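RNA pseudouridylate synthase domain-containing protein 1 (Homo sapiens, PDB 5VBB) probably binds RNA and converts uridine to pseudouridine, as a member of the RluA family of pseudouridine synthases. Local coordinates at residues I114-G119 with C131-Q136; S144-V149 with H174-H179. One frame throughout, in Å; residues are numbered along the deposited sequence.

Interaction 1 (I114-G119 with C131-Q136); sequences ISHAIG and CIEGSQ
I132 lays its CG2 methyl against the CB of H116, 3.7 Å away, and its CD1 reaches the same carbon, the two side chains crossing obliquely. The same isoleucine also packs on V178 and A182 of helix 175-182. E133 makes the polar half of the contact. Its chi1 of 77° puts CG between the backbone N and the carbonyl carbon, and the chain is extended beyond it; CB and CG pass beside A117 O, while OE2 accepts the A117 N-H at 2.8 Å. This N-H comes from above the carboxylate plane. The backbone of E133 answers in the other direction, its N donating to A117 O at 2.9 Å, so the two residues are joined by both main chain and carboxylate. Beyond them G119 and C131 form the hydrogen-bonded pair, G119 N donating to C131 O at 2.8 Å and C131 N returning a bond to G119 O, with I118 and I132 as the non-hydrogen-bonded pair between. C131 SG is disulfide-bonded to C138. From I132 to S135 the chain makes a type II beta turn, and I132 O accepts from both S135 N and S135 OG. The whole is an antiparallel beta hairpin, its strands 118-121 and 130-132 belonging to a small three-stranded sheet within the synthase domain.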
# COMPACT_ATOMS: atom_id res chain seq x y z
N ILE A 114 8.48 5.79 11.76
CA ILE A 114 7.38 6.74 11.98
C ILE A 114 6.49 6.07 12.99
O ILE A 114 5.86 5.04 12.69
CB ILE A 114 6.58 7.08 10.72
CG1 ILE A 114 7.53 7.36 9.52
CG2 ILE A 114 5.69 8.28 11.04
CD1 ILE A 114 6.88 7.38 8.22
N SER A 115 6.44 6.63 14.17
CA SER A 115 5.75 6.01 15.31
C SER A 115 4.59 6.84 15.85
O SER A 115 3.95 6.37 16.78
CB SER A 115 6.78 5.78 16.42
OG SER A 115 7.31 7.01 16.87
N HIS A 116 4.30 8.04 15.31
CA HIS A 116 3.20 8.88 15.82
C HIS A 116 1.92 8.09 15.77
O HIS A 116 1.63 7.47 14.75
CB HIS A 116 2.98 10.14 14.98
CG HIS A 116 4.10 11.12 14.95
ND1 HIS A 116 5.01 11.22 15.98
CD2 HIS A 116 4.40 12.04 14.00
CE1 HIS A 116 5.85 12.19 15.62
NE2 HIS A 116 5.52 12.69 14.42
N ALA A 117 1.16 8.11 16.87
CA ALA A 117 -0.10 7.39 16.96
C ALA A 117 -1.14 8.03 16.02
O ALA A 117 -1.09 9.23 15.80
CB ALA A 117 -0.59 7.38 18.40
N ILE A 118 -2.04 7.19 15.46
CA ILE A 118 -3.07 7.59 14.51
C ILE A 118 -4.42 7.44 15.17
O ILE A 118 -4.72 6.39 15.70
CB ILE A 118 -2.96 6.77 13.20
CG1 ILE A 118 -1.60 7.07 12.55
CG2 ILE A 118 -4.11 7.11 12.22
CD1 ILE A 118 -1.25 6.31 11.26
N GLY A 119 -5.19 8.50 15.16
CA GLY A 119 -6.55 8.51 15.67
C GLY A 119 -7.52 8.86 14.56
O GLY A 119 -7.12 9.05 13.40
N CYS A 131 -6.06 11.05 11.55
CA CYS A 131 -5.15 12.12 11.95
C CYS A 131 -4.07 11.62 12.88
O CYS A 131 -4.22 10.59 13.51
CB CYS A 131 -5.93 13.25 12.63
SG CYS A 131 -6.92 12.69 14.04
N ILE A 132 -3.03 12.43 13.05
CA ILE A 132 -1.92 12.17 13.96
C ILE A 132 -2.31 12.65 15.34
O ILE A 132 -2.93 13.71 15.45
CB ILE A 132 -0.66 12.95 13.47
CG1 ILE A 132 -0.22 12.44 12.10
CG2 ILE A 132 0.48 12.86 14.44
CD1 ILE A 132 0.45 11.02 12.12
N GLU A 133 -1.86 11.93 16.39
CA GLU A 133 -2.10 12.30 17.80
C GLU A 133 -1.59 13.71 18.03
O GLU A 133 -0.60 14.10 17.41
CB GLU A 133 -1.34 11.34 18.75
CG GLU A 133 0.15 11.67 18.80
CD GLU A 133 1.06 10.72 19.53
OE1 GLU A 133 1.16 10.82 20.77
OE2 GLU A 133 1.82 9.99 18.83
N GLY A 134 -2.29 14.50 18.83
CA GLY A 134 -1.87 15.88 19.05
C GLY A 134 -2.51 16.89 18.11
O GLY A 134 -2.65 18.06 18.48
N SER A 135 -2.88 16.49 16.88
CA SER A 135 -3.54 17.40 15.94
C SER A 135 -4.95 17.74 16.47
O SER A 135 -5.50 16.99 17.29
CB SER A 135 -3.61 16.81 14.54
OG SER A 135 -4.48 15.70 14.48
N GLN A 136 -5.50 18.89 16.05
CA GLN A 136 -6.81 19.37 16.54
C GLN A 136 -7.94 18.34 16.31
O GLN A 136 -8.07 17.80 15.22
CB GLN A 136 -7.21 20.73 15.89

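Interaction 2 (S144-V149 with H174-H179); sequences SLTDLV and HQLRVH. With SO4 (sulfate ion), chain B.
T146 OG1 lies between two side chains of the helix, Q175 and H179, and is bonded to both. Q175 NE2 donates to it at 2.9 Å with an N-H...O angle of 164°, the hydroxyl lying close to the amide plane. H179 ND1 is 2.7 Å from the same OG1, which meets the imidazole at its edge and in its plane; either atom could supply the proton of this bond. The threonine's first torsion sets OG1 beside its own backbone N (chi1 -59°); with CG2 anti to the backbone N, that methyl lies 3.7 Å from L176 CD2, where the two side chains cross at about a right angle.

The remaining polar ends of Q175 and H179 find partners in the surrounding chain. Q175 OE1 accepts from R172 N and is hydrogen-bonded to T170 OG1, so the amide is held at both ends and its rotation is fixed. An alanine in place of Q175 would probably leave T146 OG1 with H179 as its one partner here and T170 OG1 and R172 N without their acceptor. H179 NE2 bonds to H116 O, while S144 packs CB beside the ring, 3.7 Å from NE2, and turns OG to K142 O.

On another side of the helix, R177 NH1 donates to sulfate O1 at 2.7 Å, with a weaker bond from NH2, and the guanidinium also forms salt bridges with D67 and D190. D67 is the active-site aspartate inferred from relatives, and the sulfate, probably from the crystallisation liquor, is also bonded to S69. A buried threonine gripped by an amide and an imidazole thus ties the first turns of helix 175-182 to strand 146-156, two bonds meeting on one hydroxyl, and the same helix carries the arginine paired with the probable catalytic aspartate.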
# COMPACT_ATOMS: atom_id res chain seq x y z
N SER A 144 0.84 2.71 16.36
CA SER A 144 1.20 2.91 14.97
C SER A 144 2.67 2.83 14.77
O SER A 144 3.43 3.41 15.55
CB SER A 144 0.69 4.28 14.51
OG SER A 144 -0.67 4.50 14.82
N LEU A 145 3.09 2.16 13.71
CA LEU A 145 4.51 2.07 13.38
C LEU A 145 4.69 1.77 11.91
O LEU A 145 4.25 0.71 11.43
CB LEU A 145 5.20 1.00 14.20
CG LEU A 145 6.74 0.88 14.00
CD1 LEU A 145 7.44 2.16 14.23
CD2 LEU A 145 7.29 -0.06 14.93
N THR A 146 5.37 2.67 11.20
CA THR A 146 5.71 2.55 9.79
C THR A 146 7.20 2.73 9.63
O THR A 146 7.76 3.76 10.04
CB THR A 146 5.00 3.58 8.88
OG1 THR A 146 3.61 3.45 8.98
CG2 THR A 146 5.37 3.39 7.41
N ASP A 147 7.83 1.74 9.06
CA ASP A 147 9.24 1.78 8.72
C ASP A 147 9.37 2.25 7.26
O ASP A 147 8.82 1.64 6.36
CB ASP A 147 9.83 0.41 8.91
CG ASP A 147 11.30 0.27 8.61
OD1 ASP A 147 12.04 1.24 8.83
OD2 ASP A 147 11.72 -0.85 8.26
N LEU A 148 10.08 3.34 7.05
CA LEU A 148 10.23 3.94 5.71
C LEU A 148 11.70 3.86 5.31
O LEU A 148 12.55 4.39 6.03
CB LEU A 148 9.80 5.42 5.78
CG LEU A 148 9.82 6.28 4.51
CD1 LEU A 148 8.86 7.43 4.62
CD2 LEU A 148 11.23 6.89 4.22
N VAL A 149 11.99 3.31 4.14
CA VAL A 149 13.33 3.21 3.57
C VAL A 149 13.32 4.01 2.23
O VAL A 149 12.54 3.70 1.31
CB VAL A 149 13.74 1.72 3.36
CG1 VAL A 149 15.12 1.61 2.72
CG2 VAL A 149 13.72 0.96 4.68
N HIS A 174 -5.68 4.05 6.60
CA HIS A 174 -4.86 5.05 5.87
C HIS A 174 -3.49 5.31 6.54
O HIS A 174 -2.93 6.40 6.40
CB HIS A 174 -5.62 6.37 5.74
CG HIS A 174 -6.98 6.26 5.13
ND1 HIS A 174 -7.93 7.22 5.36
CD2 HIS A 174 -7.51 5.31 4.33
CE1 HIS A 174 -9.00 6.86 4.65
NE2 HIS A 174 -8.79 5.70 4.04
N GLN A 175 -2.95 4.33 7.26
CA GLN A 175 -1.69 4.50 8.00
C GLN A 175 -0.56 5.10 7.23
O GLN A 175 0.06 6.06 7.67
CB GLN A 175 -1.19 3.16 8.51
CG GLN A 175 0.10 3.29 9.29
CD GLN A 175 0.38 2.15 10.22
OE1 GLN A 175 -0.51 1.62 10.90
NE2 GLN A 175 1.63 1.74 10.28
N LEU A 176 -0.25 4.51 6.08
CA LEU A 176 0.91 4.93 5.30
C LEU A 176 0.72 6.34 4.78
O LEU A 176 1.63 7.15 4.82
CB LEU A 176 1.11 3.95 4.12
CG LEU A 176 1.26 2.50 4.54
CD1 LEU A 176 1.30 1.60 3.36
CD2 LEU A 176 2.48 2.31 5.41
N ARG A 177 -0.51 6.64 4.35
CA ARG A 177 -0.79 7.96 3.82
C ARG A 177 -0.76 9.01 4.91
O ARG A 177 -0.27 10.12 4.68
CB ARG A 177 -2.16 7.98 3.15
CG ARG A 177 -2.21 7.09 1.91
CD ARG A 177 -3.63 6.65 1.64
NE ARG A 177 -4.39 7.77 1.09
CZ ARG A 177 -5.65 7.70 0.68
NH1 ARG A 177 -6.34 6.57 0.77
NH2 ARG A 177 -6.24 8.78 0.18
N VAL A 178 -1.26 8.67 6.10
CA VAL A 178 -1.26 9.63 7.20
C VAL A 178 0.16 9.88 7.71
O VAL A 178 0.53 11.03 7.97
CB VAL A 178 -2.21 9.15 8.31
CG1 VAL A 178 -2.06 10.01 9.59
CG2 VAL A 178 -3.64 9.14 7.81
N HIS A 179 0.92 8.79 7.90
CA HIS A 179 2.28 8.89 8.40
C HIS A 179 3.20 9.68 7.45
O HIS A 179 4.00 10.49 7.93
CB HIS A 179 2.86 7.50 8.66
CG HIS A 179 2.67 6.97 10.06
ND1 HIS A 179 3.00 5.68 10.37
CD2 HIS A 179 2.20 7.58 11.18
CE1 HIS A 179 2.71 5.52 11.66
NE2 HIS A 179 2.29 6.67 12.19
S SO4 B . -9.44 6.28 -1.05
O1 SO4 B . -8.91 7.06 0.08
O2 SO4 B . -10.74 5.73 -0.63
O3 SO4 B . -9.58 7.09 -2.24
O4 SO4 B . -8.51 5.21 -1.38

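Overall arrangement
Following the chain from the N terminus, strand 111-114 leads into interaction 1, which closes the hairpin between strands 118-121 and 130-132. Only after that does the chain run through strand 138-142 to residues 144-149, where interaction 2 opens; it closes at helix 175-182, after strands 146-156 and 159-168. The two contacts are therefore in series and neither nest nor cross. Their centres lie about 11 Å apart, and they touch directly: I114 N forms a backbone hydrogen bond with T146 O, and H179 reaches H116 of interaction 1. Interaction 1 joins two strands of the small three-stranded sheet, interaction 2 joins helix 175-182 to strand 146-156 of the larger antiparallel sheet, and H179 bridges the two.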